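Local coordinates for putative ABC transporter subunit, substrate-binding component (Rhodopseudomonas palustris, PDB 4EVQ), which binds 4-hydroxybenzoate and probably hands it, and perhaps related benzoate derivatives, to the membrane part of an ABC transporter, at residues T120-A134 / R330-Q343. Sequence-based numbering, arbitrary orientation. Where two conformers were deposited one is given.
With SO4 (sulfate ion), chain D.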
loop_
_atom_site.group_PDB
_atom_site.type_symbol
_atom_site.label_atom_id
_atom_site.label_comp_id
_atom_site.label_asym_id
_atom_site.label_seq_id
_atom_site.Cartn_x
_atom_site.Cartn_y
_atom_site.Cartn_z
ATOM N N THR A 120 12.756 -2.957 -1.453
ATOM C CA THR A 120 13.268 -2.715 -2.814
ATOM C C THR A 120 14.521 -1.830 -2.790
ATOM O O THR A 120 14.888 -1.136 -3.792
ATOM C CB THR A 120 12.156 -2.184 -3.768
ATOM O OG1 THR A 120 11.615 -0.960 -3.267
ATOM C CG2 THR A 120 10.996 -3.206 -3.928
ATOM N N ARG A 121 15.233 -1.934 -1.680
ATOM C CA ARG A 121 16.531 -1.310 -1.475
ATOM C C ARG A 121 17.481 -2.423 -1.042
ATOM O O ARG A 121 17.688 -3.352 -1.840
ATOM C CB ARG A 121 16.464 -0.077 -0.557
ATOM C CG ARG A 121 15.727 1.105 -1.257
ATOM C CD ARG A 121 15.638 2.369 -0.445
ATOM N NE ARG A 121 15.055 3.461 -1.245
ATOM C CZ ARG A 121 15.252 4.757 -1.016
ATOM N NH1 ARG A 121 16.006 5.140 0.002
ATOM N NH2 ARG A 121 14.713 5.685 -1.805
ATOM N N ALA A 122 18.057 -2.397 0.153
ATOM C CA ALA A 122 19.032 -3.451 0.528
ATOM C C ALA A 122 18.519 -4.901 0.505
ATOM O O ALA A 122 19.298 -5.827 0.317
ATOM C CB ALA A 122 19.652 -3.136 1.895
HETATM N N MSE A 123 17.219 -5.117 0.700
HETATM C CA MSE A 123 16.661 -6.454 0.648
HETATM C C MSE A 123 16.141 -6.840 -0.742
HETATM O O MSE A 123 15.553 -7.896 -0.918
HETATM C CB MSE A 123 15.495 -6.617 1.625
HETATM C CG MSE A 123 15.867 -6.846 3.032
HETATM SE SE MSE A 123 14.251 -7.456 4.084
HETATM C CE MSE A 123 15.104 -7.163 5.800
ATOM N N CYS A 124 16.386 -6.024 -1.753
ATOM C CA CYS A 124 15.914 -6.376 -3.086
ATOM C C CYS A 124 16.503 -7.725 -3.511
ATOM O O CYS A 124 17.612 -8.104 -3.089
ATOM C CB CYS A 124 16.264 -5.274 -4.087
ATOM S SG CYS A 124 17.959 -5.361 -4.704
ATOM N N ALA A 125 15.751 -8.437 -4.333
ATOM C CA ALA A 125 16.186 -9.774 -4.747
ATOM C C ALA A 125 15.477 -10.164 -6.021
ATOM O O ALA A 125 14.379 -9.661 -6.329
ATOM C CB ALA A 125 15.875 -10.767 -3.641
ATOM N N PRO A 126 16.041 -11.154 -6.745
ATOM C CA PRO A 126 15.436 -11.522 -8.030
ATOM C C PRO A 126 14.038 -12.090 -7.903
ATOM O O PRO A 126 13.282 -12.050 -8.855
ATOM C CB PRO A 126 16.377 -12.605 -8.576
ATOM C CG PRO A 126 17.662 -12.283 -7.970
ATOM C CD PRO A 126 17.372 -11.740 -6.573
ATOM N N ASN A 127 13.685 -12.632 -6.722
ATOM C CA ASN A 127 12.382 -13.232 -6.491
ATOM C C ASN A 127 11.386 -12.385 -5.714
ATOM O O ASN A 127 10.347 -12.879 -5.358
ATOM C CB ASN A 127 12.546 -14.541 -5.738
ATOM C CG ASN A 127 13.134 -14.372 -4.355
ATOM O OD1 ASN A 127 14.128 -13.687 -4.155
ATOM N ND2 ASN A 127 12.527 -15.041 -3.378
ATOM N N VAL A 128 11.739 -11.143 -5.402
ATOM C CA VAL A 128 10.893 -10.277 -4.567
ATOM C C VAL A 128 10.403 -9.127 -5.391
ATOM O O VAL A 128 11.169 -8.388 -5.994
ATOM C CB VAL A 128 11.698 -9.806 -3.350
ATOM C CG1 VAL A 128 10.900 -8.750 -2.522
ATOM C CG2 VAL A 128 12.071 -10.963 -2.447
ATOM N N PHE A 129 9.076 -8.967 -5.410
ATOM C CA PHE A 129 8.372 -7.968 -6.191
ATOM C C PHE A 129 7.404 -7.211 -5.312
ATOM O O PHE A 129 6.918 -7.782 -4.346
ATOM C CB PHE A 129 7.603 -8.666 -7.322
ATOM C CG PHE A 129 8.505 -9.437 -8.227
ATOM C CD1 PHE A 129 9.082 -8.824 -9.282
ATOM C CD2 PHE A 129 8.803 -10.741 -7.969
ATOM C CE1 PHE A 129 9.972 -9.513 -10.097
ATOM C CE2 PHE A 129 9.711 -11.425 -8.820
ATOM C CZ PHE A 129 10.257 -10.797 -9.853
ATOM N N ARG A 130 7.077 -6.001 -5.684
ATOM C CA ARG A 130 6.082 -5.212 -4.934
ATOM C C ARG A 130 5.090 -4.648 -5.926
ATOM O O ARG A 130 5.470 -4.077 -6.945
ATOM C CB ARG A 130 6.777 -4.131 -4.118
ATOM C CG ARG A 130 5.854 -3.235 -3.323
ATOM C CD ARG A 130 6.418 -2.796 -1.994
ATOM N NE ARG A 130 7.659 -2.038 -2.115
ATOM C CZ ARG A 130 8.413 -1.708 -1.069
ATOM N NH1 ARG A 130 8.027 -2.074 0.149
ATOM N NH2 ARG A 130 9.538 -1.004 -1.225
ATOM N N THR A 131 3.789 -4.737 -5.587
ATOM C CA THR A 131 2.750 -4.166 -6.409
ATOM C C THR A 131 2.121 -2.878 -5.817
ATOM O O THR A 131 1.179 -2.344 -6.407
ATOM C CB THR A 131 1.647 -5.129 -6.744
ATOM O OG1 THR A 131 0.995 -5.557 -5.535
ATOM C CG2 THR A 131 2.148 -6.344 -7.529
ATOM N N SER A 132 2.683 -2.415 -4.719
ATOM C CA SER A 132 2.107 -1.284 -4.006
ATOM C C SER A 132 2.890 0.011 -4.227
ATOM O O SER A 132 2.594 0.687 -5.180
ATOM C CB SER A 132 1.935 -1.678 -2.560
ATOM O OG SER A 132 3.165 -2.002 -1.956
ATOM N N PHE A 133 3.869 0.309 -3.374
ATOM C CA PHE A 133 4.569 1.590 -3.288
ATOM C C PHE A 133 5.692 1.411 -2.285
ATOM O O PHE A 133 5.704 0.434 -1.531
ATOM C CB PHE A 133 3.617 2.728 -2.847
ATOM C CG PHE A 133 3.089 2.472 -1.487
ATOM C CD1 PHE A 133 2.036 1.600 -1.317
ATOM C CD2 PHE A 133 3.741 2.942 -0.358
ATOM C CE1 PHE A 133 1.659 1.204 -0.059
ATOM C CE2 PHE A 133 3.306 2.565 0.913
ATOM C CZ PHE A 133 2.301 1.676 1.033
ATOM N N ALA A 134 6.581 2.406 -2.220
ATOM C CA ALA A 134 7.536 2.543 -1.160
ATOM C C ALA A 134 7.177 3.717 -0.260
ATOM O O ALA A 134 6.831 4.814 -0.759
ATOM C CB ALA A 134 8.929 2.737 -1.743
ATOM N N ARG A 330 -4.805 1.436 -12.041
ATOM C CA ARG A 330 -4.074 2.719 -11.903
ATOM C C ARG A 330 -3.780 3.381 -13.238
ATOM O O ARG A 330 -3.799 4.589 -13.497
ATOM C CB ARG A 330 -2.749 2.421 -11.219
ATOM C CG ARG A 330 -3.039 2.078 -9.773
ATOM C CD ARG A 330 -1.817 1.662 -8.973
ATOM N NE ARG A 330 -1.599 0.219 -9.087
ATOM C CZ ARG A 330 -0.683 -0.460 -8.413
ATOM N NH1 ARG A 330 0.158 0.162 -7.611
ATOM N NH2 ARG A 330 -0.649 -1.781 -8.520
ATOM N N GLY A 331 -3.419 2.534 -14.119
ATOM C CA GLY A 331 -2.743 3.008 -15.336
ATOM C C GLY A 331 -1.798 1.910 -15.812
ATOM O O GLY A 331 -1.915 0.778 -15.341
ATOM N N PRO A 332 -0.854 2.211 -16.742
ATOM C CA PRO A 332 0.117 1.174 -17.099
ATOM C C PRO A 332 0.978 0.784 -15.898
ATOM O O PRO A 332 1.468 1.637 -15.180
ATOM C CB PRO A 332 0.979 1.848 -18.183
ATOM C CG PRO A 332 0.134 2.946 -18.746
ATOM C CD PRO A 332 -0.695 3.422 -17.583
ATOM N N PHE A 333 1.120 -0.508 -15.682
ATOM C CA PHE A 333 1.894 -0.971 -14.571
ATOM C C PHE A 333 3.240 -1.389 -15.111
ATOM O O PHE A 333 3.320 -2.108 -16.086
ATOM C CB PHE A 333 1.200 -2.142 -13.897
ATOM C CG PHE A 333 1.909 -2.630 -12.653
ATOM C CD1 PHE A 333 2.893 -3.587 -12.780
ATOM C CD2 PHE A 333 1.595 -2.157 -11.384
ATOM C CE1 PHE A 333 3.576 -4.062 -11.689
ATOM C CE2 PHE A 333 2.285 -2.613 -10.273
ATOM C CZ PHE A 333 3.263 -3.597 -10.418
ATOM N N LYS A 334 4.301 -0.976 -14.422
ATOM C CA LYS A 334 5.665 -1.453 -14.722
ATOM C C LYS A 334 6.562 -1.341 -13.498
ATOM O O LYS A 334 6.294 -0.592 -12.548
ATOM C CB LYS A 334 6.271 -0.728 -15.917
ATOM C CG LYS A 334 6.673 0.687 -15.629
ATOM C CD LYS A 334 7.027 1.472 -16.908
ATOM C CE LYS A 334 7.067 2.939 -16.586
ATOM N NZ LYS A 334 7.398 3.709 -17.830
ATOM N N LEU A 335 7.593 -2.148 -13.476
ATOM C CA LEU A 335 8.491 -2.234 -12.355
ATOM C C LEU A 335 9.841 -1.606 -12.654
ATOM O O LEU A 335 10.355 -1.700 -13.788
ATOM C CB LEU A 335 8.711 -3.695 -11.945
ATOM C CG LEU A 335 7.483 -4.437 -11.446
ATOM C CD1 LEU A 335 7.815 -5.875 -11.237
ATOM C CD2 LEU A 335 6.931 -3.846 -10.138
ATOM N N SER A 336 10.446 -1.003 -11.641
ATOM C CA SER A 336 11.814 -0.535 -11.748
ATOM C C SER A 336 12.756 -1.725 -11.711
ATOM O O SER A 336 12.329 -2.852 -11.473
ATOM C CB SER A 336 12.126 0.393 -10.577
ATOM O OG SER A 336 12.168 -0.391 -9.370
ATOM N N ALA A 337 14.057 -1.477 -11.888
ATOM C CA ALA A 337 15.043 -2.550 -11.820
ATOM C C ALA A 337 15.077 -3.244 -10.445
ATOM O O ALA A 337 15.455 -4.388 -10.334
ATOM C CB ALA A 337 16.454 -2.005 -12.183
ATOM N N ALA A 338 14.648 -2.533 -9.400
ATOM C CA ALA A 338 14.600 -3.060 -8.034
ATOM C C ALA A 338 13.246 -3.724 -7.696
ATOM O O ALA A 338 13.030 -4.235 -6.589
ATOM C CB ALA A 338 14.911 -1.944 -7.072
ATOM N N HIS A 339 12.359 -3.723 -8.664
ATOM C CA HIS A 339 11.067 -4.398 -8.597
ATOM C C HIS A 339 10.037 -3.654 -7.769
ATOM O O HIS A 339 9.156 -4.267 -7.154
ATOM C CB HIS A 339 11.199 -5.815 -8.042
ATOM C CG HIS A 339 12.093 -6.716 -8.856
ATOM N ND1 HIS A 339 12.411 -7.972 -8.402
ATOM C CD2 HIS A 339 12.699 -6.577 -10.062
ATOM C CE1 HIS A 339 13.204 -8.571 -9.288
ATOM N NE2 HIS A 339 13.394 -7.745 -10.295
ATOM N N ASN A 340 10.106 -2.331 -7.800
ATOM C CA ASN A 340 9.055 -1.498 -7.193
ATOM C C ASN A 340 8.230 -0.894 -8.317
ATOM O O ASN A 340 8.765 -0.594 -9.403
ATOM C CB ASN A 340 9.708 -0.386 -6.381
ATOM C CG ASN A 340 8.791 0.187 -5.347
ATOM O OD1 ASN A 340 8.241 -0.547 -4.539
ATOM N ND2 ASN A 340 8.620 1.485 -5.370
ATOM N N PRO A 341 6.925 -0.611 -8.126
ATOM C CA PRO A 341 6.179 0.010 -9.209
ATOM C C PRO A 341 6.692 1.392 -9.600
ATOM O O PRO A 341 7.134 2.154 -8.752
ATOM C CB PRO A 341 4.743 0.127 -8.662
ATOM C CG PRO A 341 4.696 -0.964 -7.599
ATOM C CD PRO A 341 6.032 -0.935 -6.980
ATOM N N VAL A 342 6.636 1.685 -10.897
ATOM C CA VAL A 342 6.874 3.029 -11.424
ATOM C C VAL A 342 5.534 3.514 -11.881
ATOM O O VAL A 342 4.940 2.931 -12.804
ATOM C CB VAL A 342 7.899 2.953 -12.569
ATOM C CG1 VAL A 342 8.122 4.333 -13.175
ATOM C CG2 VAL A 342 9.171 2.380 -12.008
ATOM N N GLN A 343 5.008 4.551 -11.214
ATOM C CA GLN A 343 3.623 4.898 -11.388
ATOM C C GLN A 343 3.372 6.355 -11.005
ATOM O O GLN A 343 4.124 6.930 -10.233
ATOM C CB GLN A 343 2.767 3.965 -10.520
ATOM C CG GLN A 343 2.965 4.246 -9.022
ATOM C CD GLN A 343 2.389 3.159 -8.130
ATOM O OE1 GLN A 343 1.431 2.508 -8.498
ATOM N NE2 GLN A 343 2.997 2.970 -6.998
HETATM S S SO4 D . 15.316 8.992 0.033
HETATM O O1 SO4 D . 13.898 9.289 0.278
HETATM O O2 SO4 D . 15.716 7.938 0.945
HETATM O O3 SO4 D . 15.425 8.439 -1.311
HETATM O O4 SO4 D . 16.173 10.180 0.095
HETATM O O HOH W 1 13.369 -6.803 -5.097
HETATM O O HOH W 2 6.759 4.044 -4.563
#
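With CG anti to the carbonyl carbon in both F129 (chi1 -59°) and H339 (chi1 -60°), the two rings slide over one another as an offset stack, centroids 4.3 Å apart and planes 9° from parallel. The imidazole edge is used as well: ND1 of H339 donates to O of V128 at 2.7 Å, the acceptor lying in the ring plane, so stack and bond together fix the ring's rotation. One residue on, N of R130 donates to O of H339. The R130 side chain, bent at chi2 and chi3, runs beside N340 and points the same way; its NE meets OD1 of N340 at 2.9 Å, with guanidinium and amide planes steeply inclined. NH2 of R130 reaches OG1 of T120, while NH1 bonds to O of A114 and A116. A leucine in place of R130 would probably leave OD1 of N340 and these two carbonyls without their donor and let the N340 amide turn. Farther along, in the conformer given, R330 forks end-on onto O of T131, NH1 at 3.0 Å and NH2 at 2.9 Å, and its NH2 also forms a salt bridge with D295, which probably offsets its charge. Beside it NE2 of Q343 donates to O of S132 at 2.9 Å, nearly straight. F133, just beyond, touches the bound 4-hydroxybenzoate, so this end borders the pocket of the periplasmic binding fold. Strand 128-130 is an edge strand of its sheet, parallel to strand 109-111; the turn 336-339 packs against it, C124 is disulfide-bonded to C372, and F129 also touches helices 288-306 and 314-322.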